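Side-chain contacts in clavulanic acid biosynthesis oligopeptide binding protein 2 (Streptomyces clavuligerus, PDB 2WOL), which probably binds oligopeptides as a family 5 extracellular solute-binding protein belonging to the biosynthetic pathway of the beta-lactamase inhibitor clavulanic acid: residues A[313-318]-A[385-390]; A[404-409]-A[420-425]; A[393-398]-A[408-413]. All coordinates share one frame; numbering follows the deposited sequence.

Contact 1: A[313-318]-A[385-390]; sequences IPPFDN and AGLPDG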
loop_
_atom_site.group_PDB
_atom_site.type_symbol
_atom_site.label_atom_id
_atom_site.label_comp_id
_atom_site.label_asym_id
_atom_site.label_seq_id
_atom_site.Cartn_x
_atom_site.Cartn_y
_atom_site.Cartn_z
ATOM N N ILE A 313 -20.676 -18.117 4.478
ATOM C CA ILE A 313 -22.032 -17.614 4.274
ATOM C C ILE A 313 -22.703 -18.413 3.152
ATOM O O ILE A 313 -22.478 -18.127 1.978
ATOM C CB ILE A 313 -22.042 -16.093 3.916
ATOM C CG1 ILE A 313 -21.162 -15.266 4.873
ATOM C CG2 ILE A 313 -23.477 -15.556 3.826
ATOM C CD1 ILE A 313 -21.577 -15.305 6.345
ATOM N N PRO A 314 -23.510 -19.432 3.502
ATOM C CA PRO A 314 -24.244 -20.163 2.466
ATOM C C PRO A 314 -25.077 -19.219 1.594
ATOM O O PRO A 314 -25.593 -18.225 2.100
ATOM C CB PRO A 314 -25.150 -21.094 3.278
ATOM C CG PRO A 314 -24.395 -21.320 4.544
ATOM C CD PRO A 314 -23.760 -19.990 4.845
ATOM N N PRO A 315 -25.211 -19.522 0.289
ATOM C CA PRO A 315 -24.703 -20.710 -0.399
ATOM C C PRO A 315 -23.305 -20.553 -1.013
ATOM O O PRO A 315 -22.936 -21.324 -1.901
ATOM C CB PRO A 315 -25.735 -20.907 -1.510
ATOM C CG PRO A 315 -26.116 -19.519 -1.879
ATOM C CD PRO A 315 -25.976 -18.664 -0.632
ATOM N N PHE A 316 -22.532 -19.583 -0.533
ATOM C CA PHE A 316 -21.211 -19.319 -1.109
ATOM C C PHE A 316 -20.140 -20.325 -0.688
ATOM O O PHE A 316 -18.990 -20.216 -1.095
ATOM C CB PHE A 316 -20.779 -17.877 -0.843
ATOM C CG PHE A 316 -21.671 -16.873 -1.495
ATOM C CD1 PHE A 316 -22.743 -16.328 -0.805
ATOM C CD2 PHE A 316 -21.474 -16.517 -2.824
ATOM C CE1 PHE A 316 -23.588 -15.415 -1.414
ATOM C CE2 PHE A 316 -22.317 -15.601 -3.444
ATOM C CZ PHE A 316 -23.377 -15.050 -2.737
ATOM N N ASP A 317 -20.537 -21.310 0.116
ATOM C CA ASP A 317 -19.688 -22.456 0.426
ATOM C C ASP A 317 -19.493 -23.358 -0.795
ATOM O O ASP A 317 -18.528 -24.125 -0.864
ATOM C CB ASP A 317 -20.288 -23.263 1.586
ATOM C CG ASP A 317 -21.715 -23.716 1.313
ATOM O OD1 ASP A 317 -22.586 -22.864 1.051
ATOM O OD2 ASP A 317 -21.972 -24.939 1.380
ATOM N N ASN A 318 -20.411 -23.250 -1.752
ATOM C CA ASN A 318 -20.390 -24.071 -2.956
ATOM C C ASN A 318 -19.590 -23.372 -4.047
ATOM O O ASN A 318 -19.916 -22.247 -4.444
ATOM C CB ASN A 318 -21.824 -24.355 -3.417
ATOM C CG ASN A 318 -21.890 -25.416 -4.493
ATOM O OD1 ASN A 318 -21.409 -25.214 -5.603
ATOM N ND2 ASN A 318 -22.499 -26.556 -4.173
ATOM N N ALA A 385 -24.704 -26.241 -8.646
ATOM C CA ALA A 385 -24.850 -25.916 -7.227
ATOM C C ALA A 385 -26.169 -26.410 -6.641
ATOM O O ALA A 385 -26.390 -26.307 -5.431
ATOM C CB ALA A 385 -24.717 -24.411 -7.019
ATOM N N GLY A 386 -27.044 -26.936 -7.491
ATOM C CA GLY A 386 -28.389 -27.314 -7.065
ATOM C C GLY A 386 -29.289 -26.106 -6.887
ATOM O O GLY A 386 -30.309 -26.172 -6.196
ATOM N N LEU A 387 -28.908 -24.993 -7.512
ATOM C CA LEU A 387 -29.687 -23.760 -7.450
ATOM C C LEU A 387 -29.891 -23.185 -8.852
ATOM O O LEU A 387 -29.510 -22.039 -9.115
ATOM C CB LEU A 387 -29.002 -22.733 -6.534
ATOM C CG LEU A 387 -28.845 -23.099 -5.053
ATOM C CD1 LEU A 387 -27.866 -22.160 -4.370
ATOM C CD2 LEU A 387 -30.186 -23.094 -4.313
ATOM N N PRO A 388 -30.516 -23.970 -9.757
ATOM C CA PRO A 388 -30.574 -23.578 -11.170
ATOM C C PRO A 388 -31.284 -22.248 -11.446
ATOM O O PRO A 388 -30.968 -21.584 -12.434
ATOM C CB PRO A 388 -31.330 -24.740 -11.833
ATOM C CG PRO A 388 -32.059 -25.412 -10.725
ATOM C CD PRO A 388 -31.199 -25.256 -9.518
ATOM N N ASP A 389 -32.217 -21.863 -10.578
ATOM C CA ASP A 389 -33.004 -20.645 -10.781
ATOM C C ASP A 389 -32.438 -19.437 -10.034
ATOM O O ASP A 389 -33.000 -18.337 -10.088
ATOM C CB ASP A 389 -34.458 -20.890 -10.379
ATOM C CG ASP A 389 -35.134 -21.927 -11.254
ATOM O OD1 ASP A 389 -34.945 -21.884 -12.488
ATOM O OD2 ASP A 389 -35.854 -22.789 -10.705
ATOM N N GLY A 390 -31.321 -19.648 -9.348
ATOM C CA GLY A 390 -30.685 -18.592 -8.578
ATOM C C GLY A 390 -30.995 -18.701 -7.102
ATOM O O GLY A 390 -31.407 -19.758 -6.613
#
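Asn318 and Pro315, three residues apart in one loop, each meet one residue of a second loop: Asn318 lies against Ala385, and Pro315 against Leu387. A type I turn from Pro315 to Asn318 lets the side chains of both residues face the second loop. The second loop begins with a Schellman motif at Gly386, which ends helix 375-384 and carries the chain on from Ala385 to Leu387. The side chain of Asn318 is swung away from its own backbone N (chi1 -169°), which brings the amide broadside to the alanine. All three heavy atoms of the group take part: OD1 is 3.7 Å from Ala385 CB, CG is 3.9 Å from the same methyl, and ND2 lies 3.9 Å from Ala385 CA. The polar role of this amide is played elsewhere, since Asn318 is the N-cap of helix 319-327 and its OD1 accepts a hydrogen bond from His320 N. That bond fixes the rotation of the amide, and the alanine packs against a group already held. In the other pair the leucine does the reaching. Leu387 is extended beyond CG (chi2 166°), with CD1 at its leading end, 3.8 Å from Pro315 CB and 4.0 Å from Pro315 CG. The two side chains meet at about a right angle, and CD1 touches the CB-CG edge of the pyrrolidine ring, which follows a cis peptide bond. Pro315 also rests on Val321 and Phe391, and Ala385 on His320 and Val321. With 138 Å² buried in all, the direct contact between the two loops rests mainly on van der Waals packing, with no polar bond between them; the one strongly polar group at the interface uses its oxygen to cap helix 319-327 and meets Ala385 through van der Waals contact.

Contact 2: A[404-409]-A[420-425]; sequences LVADAV and LTVKEL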
loop_
_atom_site.group_PDB
_atom_site.type_symbol
_atom_site.label_atom_id
_atom_site.label_comp_id
_atom_site.label_asym_id
_atom_site.label_seq_id
_atom_site.Cartn_x
_atom_site.Cartn_y
_atom_site.Cartn_z
ATOM N N LEU A 404 -21.742 2.163 -5.840
ATOM C CA LEU A 404 -21.962 2.092 -7.285
ATOM C C LEU A 404 -21.528 0.740 -7.846
ATOM O O LEU A 404 -22.226 0.153 -8.673
ATOM C CB LEU A 404 -21.234 3.226 -8.017
ATOM C CG LEU A 404 -21.648 4.673 -7.727
ATOM C CD1 LEU A 404 -20.780 5.630 -8.531
ATOM C CD2 LEU A 404 -23.125 4.915 -8.016
ATOM N N VAL A 405 -20.379 0.253 -7.382
ATOM C CA VAL A 405 -19.889 -1.069 -7.771
ATOM C C VAL A 405 -20.848 -2.166 -7.291
ATOM O O VAL A 405 -21.199 -3.067 -8.061
ATOM C CB VAL A 405 -18.438 -1.304 -7.283
ATOM C CG1 VAL A 405 -18.021 -2.764 -7.456
ATOM C CG2 VAL A 405 -17.476 -0.382 -8.029
ATOM N N ALA A 406 -21.296 -2.068 -6.038
ATOM C CA ALA A 406 -22.266 -3.023 -5.493
ATOM C C ALA A 406 -23.533 -3.095 -6.347
ATOM O O ALA A 406 -24.017 -4.188 -6.648
ATOM C CB ALA A 406 -22.614 -2.683 -4.045
ATOM N N ASP A 407 -24.050 -1.930 -6.740
ATOM C CA ASP A 407 -25.242 -1.843 -7.589
ATOM C C ASP A 407 -25.028 -2.535 -8.934
ATOM O O ASP A 407 -25.937 -3.185 -9.456
ATOM C CB ASP A 407 -25.653 -0.383 -7.818
ATOM C CG ASP A 407 -26.177 0.293 -6.557
ATOM O OD1 ASP A 407 -26.600 -0.413 -5.614
ATOM O OD2 ASP A 407 -26.172 1.543 -6.518
ATOM N N ALA A 408 -23.827 -2.384 -9.490
ATOM C CA ALA A 408 -23.464 -3.054 -10.735
ATOM C C ALA A 408 -23.373 -4.574 -10.562
ATOM O O ALA A 408 -23.667 -5.331 -11.495
ATOM C CB ALA A 408 -22.169 -2.485 -11.289
ATOM N N VAL A 409 -22.986 -5.024 -9.370
ATOM C CA VAL A 409 -22.995 -6.461 -9.074
ATOM C C VAL A 409 -24.442 -6.962 -9.017
ATOM O O VAL A 409 -24.771 -7.998 -9.591
ATOM C CB VAL A 409 -22.242 -6.817 -7.760
ATOM C CG1 VAL A 409 -22.278 -8.325 -7.509
ATOM C CG2 VAL A 409 -20.793 -6.344 -7.812
ATOM N N LEU A 420 -29.750 -9.921 -5.231
ATOM C CA LEU A 420 -28.974 -9.344 -4.148
ATOM C C LEU A 420 -29.623 -8.104 -3.573
ATOM O O LEU A 420 -30.218 -7.305 -4.298
ATOM C CB LEU A 420 -27.567 -8.975 -4.621
ATOM C CG LEU A 420 -26.651 -10.040 -5.216
ATOM C CD1 LEU A 420 -25.283 -9.424 -5.452
ATOM C CD2 LEU A 420 -26.543 -11.250 -4.308
ATOM N N THR A 421 -29.501 -7.957 -2.260
ATOM C CA THR A 421 -29.755 -6.683 -1.612
ATOM C C THR A 421 -28.427 -6.173 -1.065
ATOM O O THR A 421 -27.475 -6.943 -0.893
ATOM C CB THR A 421 -30.814 -6.795 -0.505
ATOM O OG1 THR A 421 -30.431 -7.815 0.420
ATOM C CG2 THR A 421 -32.176 -7.150 -1.101
ATOM N N VAL A 422 -28.365 -4.873 -0.806
ATOM C CA VAL A 422 -27.120 -4.207 -0.462
ATOM C C VAL A 422 -27.127 -3.796 1.010
ATOM O O VAL A 422 -28.081 -3.170 1.485
ATOM C CB VAL A 422 -26.895 -2.964 -1.360
ATOM C CG1 VAL A 422 -25.578 -2.299 -1.035
ATOM C CG2 VAL A 422 -26.949 -3.343 -2.841
ATOM N N LYS A 423 -26.068 -4.167 1.724
ATOM C CA LYS A 423 -25.878 -3.741 3.108
ATOM C C LYS A 423 -24.695 -2.786 3.179
ATOM O O LYS A 423 -23.553 -3.178 2.931
ATOM C CB LYS A 423 -25.666 -4.948 4.034
ATOM C CG LYS A 423 -25.292 -4.606 5.483
ATOM C CD LYS A 423 -26.418 -3.892 6.220
ATOM C CE LYS A 423 -25.967 -3.437 7.599
ATOM N NZ LYS A 423 -27.081 -2.791 8.353
ATOM N N GLU A 424 -24.979 -1.529 3.501
ATOM C CA GLU A 424 -23.926 -0.530 3.650
ATOM C C GLU A 424 -23.364 -0.540 5.060
ATOM O O GLU A 424 -24.110 -0.642 6.039
ATOM C CB GLU A 424 -24.434 0.865 3.289
ATOM C CG GLU A 424 -24.625 1.066 1.796
ATOM C CD GLU A 424 -25.110 2.458 1.441
ATOM O OE1 GLU A 424 -25.628 3.172 2.330
ATOM O OE2 GLU A 424 -24.974 2.840 0.263
ATOM N N LEU A 425 -22.041 -0.444 5.152
ATOM C CA LEU A 425 -21.349 -0.401 6.431
ATOM C C LEU A 425 -20.621 0.932 6.572
ATOM O O LEU A 425 -20.264 1.556 5.572
ATOM C CB LEU A 425 -20.363 -1.569 6.553
ATOM C CG LEU A 425 -20.920 -2.993 6.410
ATOM C CD1 LEU A 425 -19.787 -4.010 6.310
ATOM C CD2 LEU A 425 -21.869 -3.338 7.559
#
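Val422, on strand 420-425, points its side chain toward helix 404-409 and meets two successive residues there, Ala406 and Asp407. Its CB stays back, 5.1 Å from Ala406 CB, and the two methyls divide the work. CG1 stands opposite the backbone N (chi1 -178°) and comes within 4.2 Å of Ala406 CB; on the strand side the same methyl packs on Thr397 CG2. CG2 branches the other way and lies 4.0 Å from Asp407 OD1, the two side chains crossing nearly at right angles. That oxygen is engaged in a salt bridge with Arg403 NE one turn earlier in the helix, so its approach to the methyl is probably incidental to the packing. Arg403 also pairs through NH1 with Glu424 OE2, which lies 6.9 Å from Asp407 OD1; its guanidinium probably offsets the mutual repulsion of the two carboxylates. Two residues before Val422 in the strand, Leu420 places CD1 3.8 Å from Val409 CG1, giving a second, wholly apolar point of contact.

Helix and strand run almost antiparallel, at 165°, with axes 8.9 Å apart, as expected where the helix of a beta-alpha-beta crossover returns over its sheet. Here the unit is strand 391-398, helix 401-414 and strand 418-425. Val422 and Leu420 also touch Val410 of the same helix, while Leu420 leans on Ala393 of the adjoining parallel strand. On the helix, Val409 also touches Val307 of strand 303-309 and Leu334 of helix 331-337, which packs beside helix 401-414.

Contact 3: A[393-398]-A[408-413]; sequences AVIGTQ and AVVESL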
loop_
_atom_site.group_PDB
_atom_site.type_symbol
_atom_site.label_atom_id
_atom_site.label_comp_id
_atom_site.label_asym_id
_atom_site.label_seq_id
_atom_site.Cartn_x
_atom_site.Cartn_y
_atom_site.Cartn_z
ATOM N N ALA A 393 -29.186 -13.265 -1.777
ATOM C CA ALA A 393 -27.991 -13.009 -0.977
ATOM C C ALA A 393 -27.818 -11.520 -0.697
ATOM O O ALA A 393 -28.585 -10.692 -1.194
ATOM C CB ALA A 393 -26.746 -13.589 -1.659
ATOM N N VAL A 394 -26.808 -11.200 0.110
ATOM C CA VAL A 394 -26.506 -9.827 0.499
ATOM C C VAL A 394 -25.058 -9.490 0.156
ATOM O O VAL A 394 -24.141 -10.264 0.449
ATOM C CB VAL A 394 -26.745 -9.592 2.023
ATOM C CG1 VAL A 394 -26.460 -8.147 2.408
ATOM C CG2 VAL A 394 -28.174 -9.963 2.409
ATOM N N ILE A 395 -24.870 -8.326 -0.462
ATOM C CA ILE A 395 -23.540 -7.789 -0.729
ATOM C C ILE A 395 -23.230 -6.639 0.232
ATOM O O ILE A 395 -24.032 -5.713 0.385
ATOM C CB ILE A 395 -23.360 -7.367 -2.225
ATOM C CG1 ILE A 395 -21.920 -6.895 -2.487
ATOM C CG2 ILE A 395 -24.420 -6.327 -2.661
ATOM C CD1 ILE A 395 -21.533 -6.873 -3.963
ATOM N N GLY A 396 -22.075 -6.721 0.887
ATOM C CA GLY A 396 -21.619 -5.672 1.797
ATOM C C GLY A 396 -20.763 -4.647 1.079
ATOM O O GLY A 396 -19.952 -4.997 0.219
ATOM N N THR A 397 -20.940 -3.376 1.435
ATOM C CA THR A 397 -20.225 -2.288 0.771
ATOM C C THR A 397 -20.157 -1.027 1.638
ATOM O O THR A 397 -20.709 -0.995 2.739
ATOM C CB THR A 397 -20.863 -1.965 -0.606
ATOM O OG1 THR A 397 -20.000 -1.098 -1.346
ATOM C CG2 THR A 397 -22.230 -1.307 -0.447
ATOM N N GLN A 398 -19.449 -0.015 1.136
ATOM C CA GLN A 398 -19.423 1.336 1.707
ATOM C C GLN A 398 -20.348 2.226 0.895
ATOM O O GLN A 398 -20.638 1.927 -0.265
ATOM C CB GLN A 398 -18.028 1.955 1.573
ATOM C CG GLN A 398 -16.904 1.346 2.377
ATOM C CD GLN A 398 -15.579 2.069 2.145
ATOM O OE1 GLN A 398 -15.402 2.766 1.140
ATOM N NE2 GLN A 398 -14.647 1.911 3.076
ATOM N N ALA A 408 -23.827 -2.384 -9.490
ATOM C CA ALA A 408 -23.464 -3.054 -10.735
ATOM C C ALA A 408 -23.373 -4.574 -10.562
ATOM O O ALA A 408 -23.667 -5.331 -11.495
ATOM C CB ALA A 408 -22.169 -2.485 -11.289
ATOM N N VAL A 409 -22.986 -5.024 -9.370
ATOM C CA VAL A 409 -22.995 -6.461 -9.074
ATOM C C VAL A 409 -24.442 -6.962 -9.017
ATOM O O VAL A 409 -24.771 -7.998 -9.591
ATOM C CB VAL A 409 -22.242 -6.817 -7.760
ATOM C CG1 VAL A 409 -22.278 -8.325 -7.509
ATOM C CG2 VAL A 409 -20.793 -6.344 -7.812
ATOM N N VAL A 410 -25.301 -6.209 -8.331
ATOM C CA VAL A 410 -26.733 -6.521 -8.246
ATOM C C VAL A 410 -27.337 -6.667 -9.647
ATOM O O VAL A 410 -27.994 -7.665 -9.952
ATOM C CB VAL A 410 -27.505 -5.438 -7.439
ATOM C CG1 VAL A 410 -29.016 -5.681 -7.491
ATOM C CG2 VAL A 410 -27.023 -5.392 -5.997
ATOM N N GLU A 411 -27.091 -5.671 -10.496
ATOM C CA GLU A 411 -27.607 -5.656 -11.861
ATOM C C GLU A 411 -27.071 -6.826 -12.699
ATOM O O GLU A 411 -27.830 -7.474 -13.428
ATOM C CB GLU A 411 -27.281 -4.314 -12.526
ATOM C CG GLU A 411 -27.922 -4.112 -13.891
ATOM C CD GLU A 411 -27.688 -2.716 -14.461
ATOM O OE1 GLU A 411 -27.442 -1.766 -13.684
ATOM O OE2 GLU A 411 -27.754 -2.573 -15.696
ATOM N N SER A 412 -25.771 -7.095 -12.580
ATOM C CA SER A 412 -25.128 -8.192 -13.308
ATOM C C SER A 412 -25.771 -9.524 -12.961
ATOM O O SER A 412 -26.160 -10.284 -13.841
ATOM C CB SER A 412 -23.633 -8.274 -12.968
ATOM O OG SER A 412 -22.916 -7.128 -13.399
ATOM N N LEU A 413 -25.883 -9.791 -11.663
ATOM C CA LEU A 413 -26.286 -11.105 -11.179
ATOM C C LEU A 413 -27.782 -11.364 -11.294
ATOM O O LEU A 413 -28.209 -12.515 -11.369
ATOM C CB LEU A 413 -25.809 -11.307 -9.736
ATOM C CG LEU A 413 -24.301 -11.177 -9.474
ATOM C CD1 LEU A 413 -23.958 -11.637 -8.068
ATOM C CD2 LEU A 413 -23.475 -11.941 -10.503
#
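Ile395 and Val410 mark the nearest backbone approach of strand 393-398 to helix 408-413, their CA atoms 8.3 Å apart, a spacing that only side chains can bridge. The extended strand turns Ile395 toward the helix. Its chain is drawn out at both torsions (chi1 -176°, chi2 162°), which carries CD1 to the full length of the side chain. There the methyl nestles against the branch of Val409, 3.9 Å from both CB and CG1 and 4.0 Å from CG2, touching the whole isopropyl group instead of one methyl. The other branch of the isoleucine, CG2, makes a looser approach to Val410 CG2 at 4.3 Å, so one residue spans two consecutive helical positions.

Inside the helix, Ser412 folds back on the preceding turn. Its OG donates to Ala408 O at 2.7 Å, while Ser412 N reaches the same oxygen from the opposite face of the carbonyl plane. OG is also bonded to Asp330 N, which ties the helix to the chain entering helix 331-337.

Strand 391-398 lies between two parallel neighbours, 418-425 and 448-453. Ile395 is bonded through its backbone to Thr421 and Lys423 of the first, and its side chain packs on Leu448 and Val450 of the second. Helix 401-414 covers this part of the sheet, and helix 331-337 packs against helix 401-414 through Leu333 and Leu334.

How the contacts relate
Contacts 2 and 3 are two halves of one crossover: both use helix 401-414, share Ala408 and Val409, and have centres about 4 Å apart. Their strands are parallel neighbours, with Lys423 N bonded to Ile395 O and Leu425 N to Thr397 O, so the helix is seated on both at once. These contacts are largely buried and aliphatic, with charge confined to the margin of contact 2. Contact 1 lies at the surface, about 16 Å from contact 3 between centres, and joins loops at helix ends, where a capping amide enters the packing. Phe316 links the two zones, its CE1 lying 3.7 Å from Ala393 CB.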